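Local coordinates for protein Mannose/sialic acid-binding lectin (Polygonatum cyrtonema, PDB 3A0D) that probably binds carbohydrates, mannose among them, through the bulb-type lectin domain that makes up this chain, at residues A[3-8]-A[84-89]. Residues are numbered along the deposited sequence; the frame is centred on the assembly and turned at random.
Sequences SLSSPN and HYVLVL. With MMA (methyl alpha-D-mannopyranoside), chain B; SO4 (sulfate ion), chain D.
Leu-4 and Leu-87 form the hydrogen-bonded pair of an antiparallel strand pairing in one sheet of the bulb-type lectin fold, strands 3-5 and 86-89 having 175° between the N-to-C directions of their axes. Their backbones exchange two bonds: Leu-4 N reaches Leu-87 O at 2.8 Å, and Leu-87 N returns to Leu-4 O at 2.7 Å.

Past the strands one backbone bond and one side-chain bond continue the pairing. Ser-6 N donates to Tyr-85 O, while Ser-6 OG accepts a hydrogen bond from Tyr-85 N at 2.8 Å, nearly straight (175°). With chi1 at 65°, OG lies between its own N and carbonyl carbon, turned to the facing backbone; it is also hydrogen-bonded to Asn-59 OD1.

The side chains divide between the two faces of the sheet. Leu-4 and Leu-87 make apolar contact through their CB atoms (4.2 Å), and both reach Leu-55 of strand 54-57. The other face carries Ser-3, Ser-5, Val-86 and Val-88 against the second subunit; there Val-86 CG2, anti to its backbone N, lies 3.5 Å from Ser-5 OG, whose polar partner is Gln-90 of the second subunit.

Gln-90, Asp-92, Asn-94 and Tyr-98 of the second subunit hydrogen-bond the mannoside, which His-84 and a water touch from this chain. MMA O1 sits over one His-84 ring face, toward the rim; His-84 NE2 donates to O4 of a sulfate, probably from the crystallisation liquor. The water donates to Ser-6 O and Tyr-85 O, and its hydrogen bond to MMA O3 measures 2.7 Å.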
loop_
_atom_site.group_PDB
_atom_site.type_symbol
_atom_site.label_atom_id
_atom_site.label_comp_id
_atom_site.label_asym_id
_atom_site.label_seq_id
_atom_site.Cartn_x
_atom_site.Cartn_y
_atom_site.Cartn_z
ATOM N N SER A 3 -2.026 -1.002 4.572
ATOM C CA SER A 3 -2.778 -0.587 3.393
ATOM C C SER A 3 -4.204 -1.127 3.374
ATOM O O SER A 3 -4.510 -2.149 3.990
ATOM C CB SER A 3 -2.063 -1.043 2.119
ATOM O OG SER A 3 -2.025 -2.460 2.038
ATOM N N LEU A 4 -5.072 -0.417 2.659
ATOM C CA LEU A 4 -6.465 -0.801 2.496
ATOM C C LEU A 4 -6.766 -0.648 1.013
ATOM O O LEU A 4 -6.650 0.446 0.456
ATOM C CB LEU A 4 -7.392 0.114 3.302
ATOM C CG LEU A 4 -8.896 -0.122 3.085
ATOM C CD1 LEU A 4 -9.310 -1.481 3.654
ATOM C CD2 LEU A 4 -9.682 0.981 3.767
ATOM N N SER A 5 -7.145 -1.746 0.373
ATOM C CA SER A 5 -7.441 -1.719 -1.052
ATOM C C SER A 5 -8.935 -1.677 -1.325
ATOM O O SER A 5 -9.718 -2.359 -0.664
ATOM C CB SER A 5 -6.827 -2.946 -1.731
ATOM O OG SER A 5 -5.420 -2.951 -1.587
ATOM N N SER A 6 -9.327 -0.866 -2.301
ATOM C CA SER A 6 -10.730 -0.762 -2.667
ATOM C C SER A 6 -11.164 -2.149 -3.124
ATOM O O SER A 6 -10.363 -2.906 -3.678
ATOM C CB SER A 6 -10.914 0.241 -3.811
ATOM O OG SER A 6 -10.282 -0.216 -4.997
ATOM N N PRO A 7 -12.443 -2.495 -2.924
ATOM C CA PRO A 7 -13.503 -1.690 -2.309
ATOM C C PRO A 7 -13.687 -2.014 -0.830
ATOM O O PRO A 7 -14.752 -1.767 -0.262
ATOM C CB PRO A 7 -14.721 -2.095 -3.119
ATOM C CG PRO A 7 -14.502 -3.587 -3.247
ATOM C CD PRO A 7 -13.004 -3.704 -3.556
ATOM N N ASN A 8 -12.643 -2.551 -0.211
ATOM C CA ASN A 8 -12.701 -2.954 1.191
ATOM C C ASN A 8 -12.812 -1.848 2.227
ATOM O O ASN A 8 -12.592 -0.673 1.937
ATOM C CB ASN A 8 -11.503 -3.848 1.500
ATOM C CG ASN A 8 -11.390 -4.992 0.521
ATOM O OD1 ASN A 8 -12.373 -5.685 0.263
ATOM N ND2 ASN A 8 -10.199 -5.191 -0.040
ATOM N N HIS A 84 -9.550 0.294 -9.542
ATOM C CA HIS A 84 -9.175 -0.164 -8.207
ATOM C C HIS A 84 -8.126 0.779 -7.636
ATOM O O HIS A 84 -7.253 1.268 -8.356
ATOM C CB HIS A 84 -8.634 -1.596 -8.234
ATOM C CG HIS A 84 -9.702 -2.639 -8.337
ATOM N ND1 HIS A 84 -10.132 -3.148 -9.543
ATOM C CD2 HIS A 84 -10.469 -3.225 -7.386
ATOM C CE1 HIS A 84 -11.119 -4.001 -9.332
ATOM N NE2 HIS A 84 -11.344 -4.065 -8.032
ATOM N N TYR A 85 -8.224 1.043 -6.339
ATOM C CA TYR A 85 -7.294 1.949 -5.678
ATOM C C TYR A 85 -6.817 1.379 -4.354
ATOM O O TYR A 85 -7.289 0.332 -3.908
ATOM C CB TYR A 85 -7.966 3.305 -5.438
ATOM C CG TYR A 85 -8.410 3.995 -6.709
ATOM C CD1 TYR A 85 -9.503 3.527 -7.439
ATOM C CD2 TYR A 85 -7.709 5.094 -7.205
ATOM C CE1 TYR A 85 -9.883 4.132 -8.633
ATOM C CE2 TYR A 85 -8.079 5.706 -8.393
ATOM C CZ TYR A 85 -9.164 5.220 -9.104
ATOM O OH TYR A 85 -9.507 5.810 -10.299
ATOM N N VAL A 86 -5.878 2.077 -3.731
ATOM C CA VAL A 86 -5.336 1.645 -2.454
ATOM C C VAL A 86 -5.060 2.853 -1.563
ATOM O O VAL A 86 -4.703 3.930 -2.051
ATOM C CB VAL A 86 -4.016 0.847 -2.645
ATOM C CG1 VAL A 86 -2.894 1.784 -3.067
ATOM C CG2 VAL A 86 -3.655 0.112 -1.363
ATOM N N LEU A 87 -5.260 2.664 -0.263
ATOM C CA LEU A 87 -5.005 3.690 0.741
ATOM C C LEU A 87 -3.791 3.165 1.495
ATOM O O LEU A 87 -3.783 2.016 1.929
ATOM C CB LEU A 87 -6.183 3.815 1.706
ATOM C CG LEU A 87 -5.890 4.708 2.915
ATOM C CD1 LEU A 87 -5.709 6.152 2.451
ATOM C CD2 LEU A 87 -7.016 4.593 3.925
ATOM N N VAL A 88 -2.772 3.997 1.665
ATOM C CA VAL A 88 -1.562 3.536 2.329
ATOM C C VAL A 88 -0.991 4.452 3.408
ATOM O O VAL A 88 -0.879 5.662 3.213
ATOM C CB VAL A 88 -0.445 3.297 1.281
ATOM C CG1 VAL A 88 0.810 2.789 1.954
ATOM C CG2 VAL A 88 -0.923 2.309 0.228
ATOM N N LEU A 89 -0.645 3.858 4.546
ATOM C CA LEU A 89 -0.001 4.581 5.642
ATOM C C LEU A 89 1.470 4.266 5.376
ATOM O O LEU A 89 1.907 3.130 5.551
ATOM C CB LEU A 89 -0.408 4.012 7.001
ATOM C CG LEU A 89 0.524 4.377 8.163
ATOM C CD1 LEU A 89 0.625 5.897 8.305
ATOM C CD2 LEU A 89 0.003 3.746 9.448
HETATM C C1 MMA B . -8.066 -7.607 -8.430
HETATM C C2 MMA B . -7.834 -7.149 -6.963
HETATM C C3 MMA B . -7.654 -5.617 -6.946
HETATM C C4 MMA B . -6.439 -5.263 -7.820
HETATM C C5 MMA B . -6.696 -5.769 -9.253
HETATM C C6 MMA B . -5.472 -5.445 -10.123
HETATM C C7 MMA B . -9.499 -7.464 -10.300
HETATM O O1 MMA B . -9.281 -7.006 -8.948
HETATM O O2 MMA B . -6.637 -7.764 -6.455
HETATM O O3 MMA B . -7.425 -5.175 -5.602
HETATM O O4 MMA B . -6.259 -3.846 -7.833
HETATM O O5 MMA B . -6.902 -7.216 -9.246
HETATM O O6 MMA B . -5.681 -5.912 -11.455
HETATM S S SO4 D . -14.230 -5.840 -7.423
HETATM O O1 SO4 D . -13.272 -6.469 -8.353
HETATM O O2 SO4 D . -15.288 -5.164 -8.197
HETATM O O3 SO4 D . -14.832 -6.874 -6.561
HETATM O O4 SO4 D . -13.528 -4.858 -6.578
HETATM O O HOH W 1 -7.985 -2.554 -4.992
#